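Long-range contacts in LP04448p (Drosophila melanogaster, PDB 4QMH), which probably binds tubulin through this TOG domain, the fourth in the array with which Mini spindles, an XMAP215-family protein, drives microtubule polymerization: residues K29-R34 / D68-I73; A61-L66 / R97-G102. One frame throughout, in Å; residues are numbered along the deposited sequence.

Contact 1: K29-R34 / D68-I73; sequences KDWKTR and DSNAKI
D68 OD1 is gripped by two donors from different directions. R34 NH2 donates to the syn lone pair of D68 OD1 at 2.8 Å in an almost straight bond, in the guanidinium plane, while the backbone N of N70 takes the anti lone pair and closes an Asx turn. The other oxygen, D68 OD2, accepts from R34 NE, also at 2.8 Å, with the oxygen tilted 22° from that plane. Arginine and aspartate thus meet tip to tip in a two-pronged, side-on salt bridge, the two flat groups nearly coplanar. R65, on the helix that runs into this turn, shares OD2, so the buried carboxylate faces two positive groups, which would probably favour its charged form. An alanine in place of D68 would probably leave R34 and R65 without their common counter-charge and N70 N without this acceptor. W31 CA lies over one face of the guanidinium. N70 CG, anti to its backbone N (chi1 -178°), carries the amide over to W31: ND2 lies over one face of the indole, toward its rim, 3.3 Å from W31 CG, with the amide and ring planes 15° apart; K32 CG takes the opposite face. N70 OD1 accepts from I73 N at 3.1 Å, in the carbonyl plane, capping helix 71-88. The K72 chain crosses the six-membered ring of W31 obliquely, K72 CD 3.8 Å from W31 CH2, with NZ nearly as close. Deeper in, I73 CD1 packs 3.5 Å from W31 O and close to R34 CB. D30 caps helix 31-48 through a weak bond from K32 N to OD1. Two capped helix starts side by side form a loop edge of the paired-helix, HEAT-like TOG fold, the kind of edge that probably faces tubulin, as in other TOG domains.

Contact 2: A61-L66 / R97-G102; sequences ALAHRL and RNLFPG
Parallel packing of helix 58-66 against helix 96-106, within the HEAT-like array of a TOG domain, brings L62, A63 and L66 against L99 and G102. The short axes run almost exactly alongside, 3° apart and 8.6 Å at closest approach. Small residues let the backbones come near: the CA atoms of A63 and L99 are 5.3 Å apart, and A63 CB rests 3.4 Å from N98 O. L99 is the central side chain. Its CB is not aimed at the other helix, but with CG beside the backbone N (chi1 -57°) the end of the side chain comes nearer, and L99 CD2 lies 3.9 Å from L62 CB and equally near A63 N. L66 crosses L99 at about a right angle and brings CD1 to 4.0 Å from L99 CD2. The same CD1 lies 3.6 Å from L99 O and packs over G102 CA, where a side chain on the glycine would run into it. Beyond the leucines, a water donates to both L66 O and G102 O, 2.8 Å from the former, and so links the two backbones. Helix 71-88 also packs on these residues, T77 touching L62 and L66, and L78 touching L66; L41 of helix 31-48 also meets L62. F100 turns away from this contact and stacks on F134. With methyls set against other aliphatic carbons and backbone atoms, and one water as the polar link, the cohesion between these segments is mainly van der Waals and depends on close fit rather than on paired charges.

Overall arrangement
Contact 1 lies toward the edge of the domain, its centre about 22 Å from that of the chain, and is partly buried; contact 2, at about 10 Å, belongs to the core. They join different helix pairs, 31-48 with 71-88 and 58-66 with 96-106, and their segments alternate along the chain. R65 connects them: a member of 61-66, it packs on R34 and I73 and shares the carboxylate of D68. The chemistry follows the position. At the edge, charges, an amide over an indole and helix caps set the arrangement; inside, leucines, alanine and glycine fit closely, with a single bridging water.

Contact 1: K29-R34 / D68-I73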
loop_
_atom_site.group_PDB
_atom_site.type_symbol
_atom_site.label_atom_id
_atom_site.label_comp_id
_atom_site.label_asym_id
_atom_site.label_seq_id
_atom_site.Cartn_x
_atom_site.Cartn_y
_atom_site.Cartn_z
ATOM N N LYS A 29 -15.586 14.051 -17.266
ATOM C CA LYS A 29 -16.591 14.162 -16.210
ATOM C C LYS A 29 -17.584 12.985 -16.189
ATOM O O LYS A 29 -18.186 12.696 -15.151
ATOM C CB LYS A 29 -17.345 15.491 -16.331
ATOM C CG LYS A 29 -17.901 15.739 -17.722
ATOM C CD LYS A 29 -18.474 17.141 -17.853
ATOM C CE LYS A 29 -18.779 17.474 -19.304
ATOM N NZ LYS A 29 -19.110 18.919 -19.471
ATOM N N ASP A 30 -17.738 12.305 -17.324
ATOM C CA ASP A 30 -18.677 11.185 -17.441
ATOM C C ASP A 30 -17.978 9.862 -17.175
ATOM O O ASP A 30 -17.033 9.520 -17.872
ATOM C CB ASP A 30 -19.298 11.164 -18.838
ATOM C CG ASP A 30 -20.159 9.926 -19.092
ATOM O OD1 ASP A 30 -20.730 9.351 -18.138
ATOM O OD2 ASP A 30 -20.272 9.530 -20.270
ATOM N N TRP A 31 -18.442 9.113 -16.178
ATOM C CA TRP A 31 -17.758 7.869 -15.822
ATOM C C TRP A 31 -17.680 6.879 -16.989
ATOM O O TRP A 31 -16.687 6.164 -17.126
ATOM C CB TRP A 31 -18.381 7.215 -14.579
ATOM C CG TRP A 31 -19.641 6.476 -14.840
ATOM C CD1 TRP A 31 -20.913 6.960 -14.743
ATOM C CD2 TRP A 31 -19.760 5.101 -15.223
ATOM N NE1 TRP A 31 -21.818 5.972 -15.055
ATOM C CE2 TRP A 31 -21.135 4.820 -15.350
ATOM C CE3 TRP A 31 -18.836 4.079 -15.468
ATOM C CZ2 TRP A 31 -21.610 3.562 -15.717
ATOM C CZ3 TRP A 31 -19.308 2.832 -15.835
ATOM C CH2 TRP A 31 -20.682 2.584 -15.954
ATOM N N LYS A 32 -18.703 6.846 -17.844
ATOM C CA LYS A 32 -18.670 5.929 -18.982
ATOM C C LYS A 32 -17.529 6.283 -19.923
ATOM O O LYS A 32 -16.914 5.401 -20.514
ATOM C CB LYS A 32 -20.014 5.906 -19.718
ATOM C CG LYS A 32 -21.116 5.294 -18.890
ATOM C CD LYS A 32 -22.422 5.214 -19.651
ATOM C CE LYS A 32 -23.484 4.528 -18.811
ATOM N NZ LYS A 32 -24.825 4.577 -19.454
ATOM N N THR A 33 -17.230 7.574 -20.040
ATOM C CA THR A 33 -16.125 8.010 -20.887
ATOM C C THR A 33 -14.772 7.693 -20.252
ATOM O O THR A 33 -13.855 7.247 -20.938
ATOM C CB THR A 33 -16.228 9.502 -21.208
ATOM O OG1 THR A 33 -17.475 9.741 -21.879
ATOM C CG2 THR A 33 -15.079 9.944 -22.105
ATOM N N ARG A 34 -14.642 7.921 -18.947
ATOM C CA ARG A 34 -13.441 7.474 -18.237
ATOM C C ARG A 34 -13.213 5.974 -18.453
ATOM O O ARG A 34 -12.084 5.517 -18.628
ATOM C CB ARG A 34 -13.531 7.771 -16.731
ATOM C CG ARG A 34 -13.885 9.218 -16.418
ATOM C CD ARG A 34 -13.380 9.651 -15.054
ATOM N NE ARG A 34 -14.221 9.209 -13.942
ATOM C CZ ARG A 34 -15.425 9.713 -13.668
ATOM N NH1 ARG A 34 -15.960 10.639 -14.459
ATOM N NH2 ARG A 34 -16.109 9.266 -12.622
ATOM N N ASP A 68 -11.480 7.151 -7.694
ATOM C CA ASP A 68 -12.595 7.688 -8.462
ATOM C C ASP A 68 -13.865 7.689 -7.618
ATOM O O ASP A 68 -14.054 6.827 -6.766
ATOM C CB ASP A 68 -12.810 6.830 -9.711
ATOM C CG ASP A 68 -13.561 7.565 -10.807
ATOM O OD1 ASP A 68 -14.807 7.574 -10.780
ATOM O OD2 ASP A 68 -12.899 8.115 -11.707
ATOM N N SER A 69 -14.758 8.635 -7.891
ATOM C CA SER A 69 -16.028 8.686 -7.178
ATOM C C SER A 69 -16.996 7.604 -7.671
ATOM O O SER A 69 -17.977 7.275 -7.006
ATOM C CB SER A 69 -16.645 10.078 -7.294
ATOM O OG SER A 69 -16.808 10.436 -8.656
ATOM N N ASN A 70 -16.704 7.039 -8.838
ATOM C CA ASN A 70 -17.476 5.918 -9.350
ATOM C C ASN A 70 -16.788 4.599 -9.002
ATOM O O ASN A 70 -15.624 4.391 -9.337
ATOM C CB ASN A 70 -17.659 6.058 -10.858
ATOM C CG ASN A 70 -18.489 4.939 -11.450
ATOM O OD1 ASN A 70 -18.000 3.823 -11.627
ATOM N ND2 ASN A 70 -19.754 5.235 -11.772
ATOM N N ALA A 71 -17.503 3.720 -8.307
ATOM C CA ALA A 71 -16.924 2.467 -7.816
ATOM C C ALA A 71 -16.429 1.552 -8.931
ATOM O O ALA A 71 -15.391 0.902 -8.793
ATOM C CB ALA A 71 -17.927 1.731 -6.932
ATOM N N LYS A 72 -17.176 1.486 -10.028
ATOM C CA LYS A 72 -16.779 0.660 -11.167
ATOM C C LYS A 72 -15.421 1.086 -11.719
ATOM O O LYS A 72 -14.566 0.251 -12.009
ATOM C CB LYS A 72 -17.844 0.708 -12.266
ATOM C CG LYS A 72 -19.210 0.191 -11.816
ATOM C CD LYS A 72 -20.274 0.436 -12.879
ATOM C CE LYS A 72 -21.652 -0.028 -12.422
ATOM N NZ LYS A 72 -22.702 0.413 -13.381
ATOM N N ILE A 73 -15.228 2.394 -11.864
ATOM C CA ILE A 73 -13.956 2.914 -12.357
ATOM C C ILE A 73 -12.818 2.583 -11.388
ATOM O O ILE A 73 -11.744 2.150 -11.799
ATOM C CB ILE A 73 -14.005 4.442 -12.561
ATOM C CG1 ILE A 73 -15.014 4.821 -13.648
ATOM C CG2 ILE A 73 -12.622 4.983 -12.904
ATOM C CD1 ILE A 73 -14.646 4.288 -15.038
#

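Contact 2: A61-L66 / R97-G102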
loop_
_atom_site.group_PDB
_atom_site.type_symbol
_atom_site.label_atom_id
_atom_site.label_comp_id
_atom_site.label_asym_id
_atom_site.label_seq_id
_atom_site.Cartn_x
_atom_site.Cartn_y
_atom_site.Cartn_z
ATOM N N ALA A 61 -2.230 9.918 -13.355
ATOM C CA ALA A 61 -3.556 9.754 -13.942
ATOM C C ALA A 61 -4.273 8.554 -13.333
ATOM O O ALA A 61 -5.439 8.651 -12.961
ATOM C CB ALA A 61 -3.459 9.605 -15.451
ATOM N N LEU A 62 -3.569 7.425 -13.231
ATOM C CA LEU A 62 -4.151 6.233 -12.609
ATOM C C LEU A 62 -4.444 6.428 -11.128
ATOM O O LEU A 62 -5.416 5.880 -10.605
ATOM C CB LEU A 62 -3.246 5.013 -12.786
ATOM C CG LEU A 62 -3.175 4.426 -14.194
ATOM C CD1 LEU A 62 -2.149 3.309 -14.238
ATOM C CD2 LEU A 62 -4.551 3.906 -14.590
ATOM N N ALA A 63 -3.603 7.203 -10.457
ATOM C CA ALA A 63 -3.800 7.462 -9.033
ATOM C C ALA A 63 -5.170 8.107 -8.782
ATOM O O ALA A 63 -5.911 7.699 -7.870
ATOM C CB ALA A 63 -2.674 8.327 -8.494
ATOM N N HIS A 64 -5.525 9.082 -9.609
ATOM C CA HIS A 64 -6.842 9.700 -9.505
ATOM C C HIS A 64 -7.965 8.680 -9.728
ATOM O O HIS A 64 -9.012 8.728 -9.070
ATOM C CB HIS A 64 -6.982 10.849 -10.503
ATOM C CG HIS A 64 -6.297 12.111 -10.084
ATOM N ND1 HIS A 64 -5.085 12.507 -10.606
ATOM C CD2 HIS A 64 -6.664 13.078 -9.211
ATOM C CE1 HIS A 64 -4.730 13.659 -10.065
ATOM N NE2 HIS A 64 -5.671 14.027 -9.215
ATOM N N ARG A 65 -7.766 7.757 -10.666
ATOM C CA ARG A 65 -8.815 6.774 -10.940
ATOM C C ARG A 65 -8.960 5.727 -9.828
ATOM O O ARG A 65 -10.040 5.177 -9.618
ATOM C CB ARG A 65 -8.595 6.118 -12.317
ATOM C CG ARG A 65 -8.482 7.146 -13.456
ATOM C CD ARG A 65 -9.824 7.718 -13.949
ATOM N NE ARG A 65 -10.539 8.533 -12.966
ATOM C CZ ARG A 65 -10.309 9.822 -12.728
ATOM N NH1 ARG A 65 -9.368 10.478 -13.395
ATOM N NH2 ARG A 65 -11.041 10.466 -11.826
ATOM N N LEU A 66 -7.874 5.459 -9.102
ATOM C CA LEU A 66 -7.932 4.535 -7.976
ATOM C C LEU A 66 -8.878 5.060 -6.897
ATOM O O LEU A 66 -9.460 4.276 -6.148
ATOM C CB LEU A 66 -6.529 4.334 -7.377
ATOM C CG LEU A 66 -5.577 3.420 -8.154
ATOM C CD1 LEU A 66 -4.168 3.467 -7.574
ATOM C CD2 LEU A 66 -6.115 2.001 -8.128
ATOM N N ARG A 97 5.137 5.455 -5.323
ATOM C CA ARG A 97 4.745 6.709 -4.688
ATOM C C ARG A 97 3.408 7.262 -5.210
ATOM O O ARG A 97 2.627 7.843 -4.451
ATOM C CB ARG A 97 5.864 7.735 -4.840
ATOM C CG ARG A 97 5.613 9.041 -4.159
ATOM C CD ARG A 97 6.832 9.935 -4.293
ATOM N NE ARG A 97 6.555 11.256 -3.758
ATOM C CZ ARG A 97 6.690 11.572 -2.481
ATOM N NH1 ARG A 97 7.108 10.652 -1.615
ATOM N NH2 ARG A 97 6.411 12.803 -2.076
ATOM N N ASN A 98 3.132 7.074 -6.501
ATOM C CA ASN A 98 1.851 7.502 -7.057
ATOM C C ASN A 98 0.689 6.576 -6.704
ATOM O O ASN A 98 -0.402 7.038 -6.371
ATOM C CB ASN A 98 1.940 7.665 -8.581
ATOM C CG ASN A 98 2.533 9.005 -8.996
ATOM O OD1 ASN A 98 1.949 10.065 -8.751
ATOM N ND2 ASN A 98 3.685 8.959 -9.644
ATOM N N LEU A 99 0.925 5.270 -6.763
ATOM C CA LEU A 99 -0.175 4.308 -6.752
ATOM C C LEU A 99 -0.464 3.699 -5.390
ATOM O O LEU A 99 -1.606 3.379 -5.093
ATOM C CB LEU A 99 0.087 3.179 -7.744
ATOM C CG LEU A 99 0.311 3.675 -9.170
ATOM C CD1 LEU A 99 0.671 2.499 -10.072
ATOM C CD2 LEU A 99 -0.923 4.408 -9.681
ATOM N N PHE A 100 0.572 3.519 -4.579
ATOM C CA PHE A 100 0.404 2.873 -3.277
ATOM C C PHE A 100 -0.596 3.597 -2.352
ATOM O O PHE A 100 -1.412 2.942 -1.713
ATOM C CB PHE A 100 1.783 2.694 -2.616
ATOM C CG PHE A 100 1.773 1.924 -1.319
ATOM C CD1 PHE A 100 1.123 0.702 -1.208
ATOM C CD2 PHE A 100 2.494 2.393 -0.224
ATOM C CE1 PHE A 100 1.159 -0.021 -0.022
ATOM C CE2 PHE A 100 2.521 1.678 0.967
ATOM C CZ PHE A 100 1.855 0.467 1.063
ATOM N N PRO A 101 -0.542 4.939 -2.272
ATOM C CA PRO A 101 -1.560 5.598 -1.439
ATOM C C PRO A 101 -2.984 5.235 -1.859
ATOM O O PRO A 101 -3.859 5.073 -0.993
ATOM C CB PRO A 101 -1.290 7.081 -1.673
ATOM C CG PRO A 101 0.218 7.128 -1.911
ATOM C CD PRO A 101 0.482 5.889 -2.748
ATOM N N GLY A 102 -3.203 5.088 -3.165
ATOM C CA GLY A 102 -4.518 4.722 -3.671
ATOM C C GLY A 102 -4.890 3.287 -3.329
ATOM O O GLY A 102 -6.034 2.996 -2.999
HETATM O O HOH W 1 -8.642 4.228 -3.423
#